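Local coordinates for phosphate binding protein (Planctomyces limnophilus, PDB 4JWO) that probably binds phosphate as the PstS-type substrate-binding component of a system that transports the ion across the cytoplasmic membrane, at residues 164-169 with 236-241; 226-231 with 250-255. All coordinates share one frame; numbering follows the deposited sequence.

In the fold
Interactions 1 and 2 lie on opposite faces of strand 237-242, in one lobe of the periplasmic-binding-protein fold, with their centres about 14 Å apart. Side chains alternate along the strand: Leu238 and Tyr240 meet helix 160-167 in interaction 1, whereas Ala237 and Phe241 turn to helix 224-233, which carries half of interaction 2. Phe241, on the strand of interaction 1, packs on both segments of interaction 2, its CZ lying 3.7 Å from Val228 CG2 and 3.9 Å from Leu253 CD1. Near the start of the strand, Ala237 CB packs 3.7 Å from Val231 CA. The Cys157-Cys266 disulfide ties strand 157-159, just before helix 160-167, to the chain following strand 254-259.

Interaction 1: residues 164-169 with 236-241; sequences NKIWAA and GALGYF
Trp167 sets its CG beside its own backbone N (chi1 -75°), directing the indole from the end of helix 160-167 at strand 237-242, where Tyr240 holds its ring between backbone N and carbonyl carbon (chi1 72°) to meet it. The two rings form a T-shaped pair: the CD2-CE2 edge of Tyr240 points at the face of the indole's six-membered ring, with centroids 5.2 Å apart and planes at 82°. Tyr240 CD2 approaches Trp167 CZ2 to 3.8 Å. Ile166 CG2 lies over the other indole face, offset toward the rim. This is the helix-on-sheet packing of an alpha/beta lobe in the periplasmic-binding-protein superfamily, and Leu190 of the adjacent parallel strand 189-192 touches Ile166, Trp167 and Leu238. Phe203 of helix 198-208 continues the aromatic cluster, stacking on Tyr240 and meeting Trp167 edge-to-face. With an alanine in place of Trp167, the Tyr240 edge would probably lose the face it points at, opening a gap between helix and strand. Leu238 is modelled in two conformers; in one, CD2 meets Ile166 CD1 tip to tip at 3.6 Å and lies 3.7 Å from Trp167 NE1, oblique to the indole, distances that hold for that copy alone.

Interaction 2: residues 226-231 with 250-255; sequences ILVQGV and ASKLKA
Between residues 226-231 of helix 224-233 and residues 250-255, the CA atoms come nearest at Val231 and Leu253, 7.4 Å apart. The contact belongs to the alpha/beta architecture of the periplasmic-binding-protein fold: the helix covers a face of the mixed sheet, and strand 254-259 pairs antiparallel with strand 134-148, with Lys254 and Ile148 joined by backbone hydrogen bonding. Leu253 contributes the largest share of the packing, and its two methyls divide the work. CD2 sits 3.7 Å from Val231 CG1, while CD1 reaches Val228 CG1 at 4.1 Å; in both cases the leucine side chain crosses the valine at about a right angle. Val228 and Val231 stand one helical turn apart, each with CG1 anti to the backbone N, and together they present a pair of methyls to the leucine. Phe241 of strand 237-242, touching both Val228 and Leu253, backs this apolar patch from the sheet. At its outer border Lys252 bends at its third and fourth torsions (chi3 -56°, chi4 108°), which turns the ammonium back toward the helix and leaves NZ 3.5 Å from Val228 CG1. A water links Lys252 to Gln229, accepting a bond from Lys252 NZ at 2.8 Å and donating one to Gln229 OE1 whose 2.5 Å length is doubtfully short.

Interaction 1: residues 164-169 with 236-241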
# COMPACT_ATOMS: atom_id res chain seq x y z
N ASN A 164 -14.48 -10.68 2.18
CA ASN A 164 -15.44 -9.86 1.45
C ASN A 164 -16.84 -10.04 2.00
O ASN A 164 -17.61 -9.09 2.13
CB ASN A 164 -15.38 -10.17 -0.06
CG ASN A 164 -16.50 -9.52 -0.84
OD1 ASN A 164 -17.34 -10.21 -1.41
ND2 ASN A 164 -16.51 -8.19 -0.87
N LYS A 165 -17.17 -11.27 2.36
CA LYS A 165 -18.46 -11.57 2.97
C LYS A 165 -18.65 -10.73 4.24
O LYS A 165 -19.76 -10.27 4.54
CB LYS A 165 -18.52 -13.06 3.30
CG LYS A 165 -19.89 -13.60 3.60
CD LYS A 165 -19.80 -15.11 3.81
CE LYS A 165 -21.16 -15.75 3.92
NZ LYS A 165 -21.02 -17.21 4.19
N ILE A 166 -17.57 -10.53 4.98
CA ILE A 166 -17.60 -9.77 6.23
C ILE A 166 -17.60 -8.26 5.98
O ILE A 166 -18.37 -7.52 6.60
CB ILE A 166 -16.39 -10.12 7.11
CG1 ILE A 166 -16.50 -11.56 7.62
CG2 ILE A 166 -16.29 -9.16 8.29
CD1 ILE A 166 -15.21 -12.08 8.18
N TRP A 167 -16.73 -7.81 5.09
CA TRP A 167 -16.42 -6.38 4.96
C TRP A 167 -17.14 -5.61 3.86
O TRP A 167 -17.05 -4.38 3.82
CB TRP A 167 -14.91 -6.19 4.76
CG TRP A 167 -14.12 -6.39 6.03
CD1 TRP A 167 -13.42 -7.49 6.39
CD2 TRP A 167 -13.97 -5.44 7.10
NE1 TRP A 167 -12.82 -7.29 7.61
CE2 TRP A 167 -13.15 -6.04 8.08
CE3 TRP A 167 -14.44 -4.14 7.32
CZ2 TRP A 167 -12.78 -5.39 9.25
CZ3 TRP A 167 -14.09 -3.49 8.49
CH2 TRP A 167 -13.26 -4.12 9.44
N ALA A 168 -17.84 -6.32 2.98
CA ALA A 168 -18.44 -5.67 1.81
C ALA A 168 -19.39 -4.56 2.22
O ALA A 168 -19.97 -4.59 3.31
CB ALA A 168 -19.19 -6.68 0.96
N ALA A 169 -19.56 -3.61 1.31
CA ALA A 169 -20.44 -2.47 1.51
C ALA A 169 -21.84 -2.88 1.96
O ALA A 169 -22.47 -2.16 2.73
CB ALA A 169 -20.52 -1.66 0.24
N GLY A 236 -13.56 -12.36 20.13
CA GLY A 236 -14.18 -12.51 18.82
C GLY A 236 -13.77 -11.46 17.81
O GLY A 236 -14.45 -11.28 16.80
N ALA A 237 -12.66 -10.77 18.05
CA ALA A 237 -12.25 -9.68 17.17
C ALA A 237 -11.70 -10.12 15.82
O ALA A 237 -11.11 -11.19 15.67
CB ALA A 237 -11.21 -8.80 17.87
N LEU A 238 -11.90 -9.27 14.82
CA LEU A 238 -11.23 -9.41 13.53
C LEU A 238 -10.79 -8.00 13.15
O LEU A 238 -11.62 -7.11 13.11
CB LEU A 238 -12.21 -9.94 12.48
CG LEU A 238 -11.69 -10.04 11.04
CD1 LEU A 238 -10.76 -11.23 10.91
CD2 LEU A 238 -12.82 -10.15 10.03
N GLY A 239 -9.51 -7.80 12.86
CA GLY A 239 -9.05 -6.46 12.54
C GLY A 239 -8.12 -6.47 11.35
O GLY A 239 -7.65 -7.53 10.92
N TYR A 240 -7.86 -5.30 10.78
CA TYR A 240 -6.81 -5.17 9.78
C TYR A 240 -6.04 -3.89 9.97
O TYR A 240 -6.59 -2.89 10.43
CB TYR A 240 -7.35 -5.26 8.34
CG TYR A 240 -8.14 -4.06 7.85
CD1 TYR A 240 -7.51 -3.01 7.20
CD2 TYR A 240 -9.52 -4.01 7.99
CE1 TYR A 240 -8.23 -1.91 6.73
CE2 TYR A 240 -10.26 -2.90 7.53
CZ TYR A 240 -9.60 -1.87 6.89
OH TYR A 240 -10.30 -0.78 6.41
N PHE A 241 -4.76 -3.94 9.62
CA PHE A 241 -3.86 -2.79 9.69
C PHE A 241 -2.53 -3.18 9.05
O PHE A 241 -2.34 -4.32 8.65
CB PHE A 241 -3.68 -2.22 11.12
CG PHE A 241 -3.57 -3.26 12.22
CD1 PHE A 241 -2.43 -4.04 12.36
CD2 PHE A 241 -4.60 -3.42 13.13
CE1 PHE A 241 -2.33 -4.99 13.39
CE2 PHE A 241 -4.50 -4.35 14.17
CZ PHE A 241 -3.37 -5.14 14.29

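Interaction 2: residues 226-231 with 250-255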
# COMPACT_ATOMS: atom_id res chain seq x y z
N ILE A 226 -4.42 1.57 18.96
CA ILE A 226 -5.74 1.40 19.54
C ILE A 226 -6.44 0.19 18.93
O ILE A 226 -7.13 -0.56 19.64
CB ILE A 226 -6.59 2.70 19.37
CG1 ILE A 226 -6.00 3.80 20.25
CG2 ILE A 226 -8.06 2.45 19.71
CD1 ILE A 226 -6.72 5.12 20.14
N LEU A 227 -6.28 -0.02 17.63
CA LEU A 227 -6.84 -1.20 16.98
C LEU A 227 -6.21 -2.48 17.53
O LEU A 227 -6.92 -3.46 17.77
CB LEU A 227 -6.66 -1.14 15.46
CG LEU A 227 -7.27 0.07 14.76
CD1 LEU A 227 -6.98 -0.03 13.26
CD2 LEU A 227 -8.78 0.16 15.02
N VAL A 228 -4.89 -2.48 17.70
CA VAL A 228 -4.20 -3.61 18.31
C VAL A 228 -4.82 -3.96 19.65
O VAL A 228 -5.15 -5.12 19.90
CB VAL A 228 -2.68 -3.33 18.48
CG1 VAL A 228 -2.01 -4.38 19.38
CG2 VAL A 228 -2.00 -3.27 17.12
N GLN A 229 -5.00 -2.95 20.51
CA GLN A 229 -5.56 -3.17 21.84
C GLN A 229 -6.99 -3.70 21.76
O GLN A 229 -7.40 -4.53 22.56
CB GLN A 229 -5.52 -1.88 22.68
CG GLN A 229 -5.88 -2.08 24.13
CD GLN A 229 -4.87 -2.94 24.86
OE1 GLN A 229 -3.66 -2.83 24.64
NE2 GLN A 229 -5.36 -3.81 25.74
N GLY A 230 -7.73 -3.23 20.76
CA GLY A 230 -9.09 -3.70 20.53
C GLY A 230 -9.13 -5.19 20.25
O GLY A 230 -9.93 -5.92 20.81
N VAL A 231 -8.24 -5.64 19.36
CA VAL A 231 -8.15 -7.06 19.06
C VAL A 231 -7.70 -7.86 20.27
O VAL A 231 -8.24 -8.94 20.54
CB VAL A 231 -7.22 -7.29 17.85
CG1 VAL A 231 -7.01 -8.79 17.61
CG2 VAL A 231 -7.82 -6.61 16.62
N ALA A 250 3.47 -9.07 17.75
CA ALA A 250 3.21 -10.44 17.33
C ALA A 250 2.89 -11.41 18.47
O ALA A 250 2.15 -12.37 18.28
CB ALA A 250 4.36 -10.98 16.48
N SER A 251 3.43 -11.15 19.66
CA SER A 251 3.18 -12.02 20.80
C SER A 251 1.77 -11.86 21.38
O SER A 251 1.36 -12.66 22.23
CB SER A 251 4.22 -11.76 21.89
OG SER A 251 3.94 -10.54 22.56
N LYS A 252 1.04 -10.85 20.93
CA LYS A 252 -0.29 -10.55 21.48
C LYS A 252 -1.41 -10.68 20.45
O LYS A 252 -2.58 -10.55 20.79
CB LYS A 252 -0.31 -9.13 22.06
CG LYS A 252 0.75 -8.89 23.13
CD LYS A 252 0.72 -7.45 23.63
CE LYS A 252 0.89 -6.45 22.51
NZ LYS A 252 -0.38 -5.74 22.22
N LEU A 253 -1.03 -10.92 19.20
CA LEU A 253 -1.97 -11.00 18.09
C LEU A 253 -1.74 -12.29 17.30
O LEU A 253 -0.66 -12.85 17.31
CB LEU A 253 -1.75 -9.83 17.13
CG LEU A 253 -1.93 -8.41 17.67
CD1 LEU A 253 -1.35 -7.42 16.65
CD2 LEU A 253 -3.41 -8.12 17.91
N LYS A 254 -2.77 -12.73 16.59
CA LYS A 254 -2.62 -13.86 15.68
C LYS A 254 -2.89 -13.35 14.26
O LYS A 254 -3.96 -12.83 13.97
CB LYS A 254 -3.60 -14.99 16.07
CG LYS A 254 -3.61 -16.16 15.10
CD LYS A 254 -4.49 -17.30 15.63
CE LYS A 254 -3.91 -17.94 16.87
NZ LYS A 254 -4.76 -19.07 17.38
N ALA A 255 -1.90 -13.47 13.37
CA ALA A 255 -2.11 -13.07 12.00
C ALA A 255 -2.85 -14.18 11.27
O ALA A 255 -2.46 -15.35 11.33
CB ALA A 255 -0.79 -12.75 11.29
O HOH W 1 -1.89 -3.44 22.95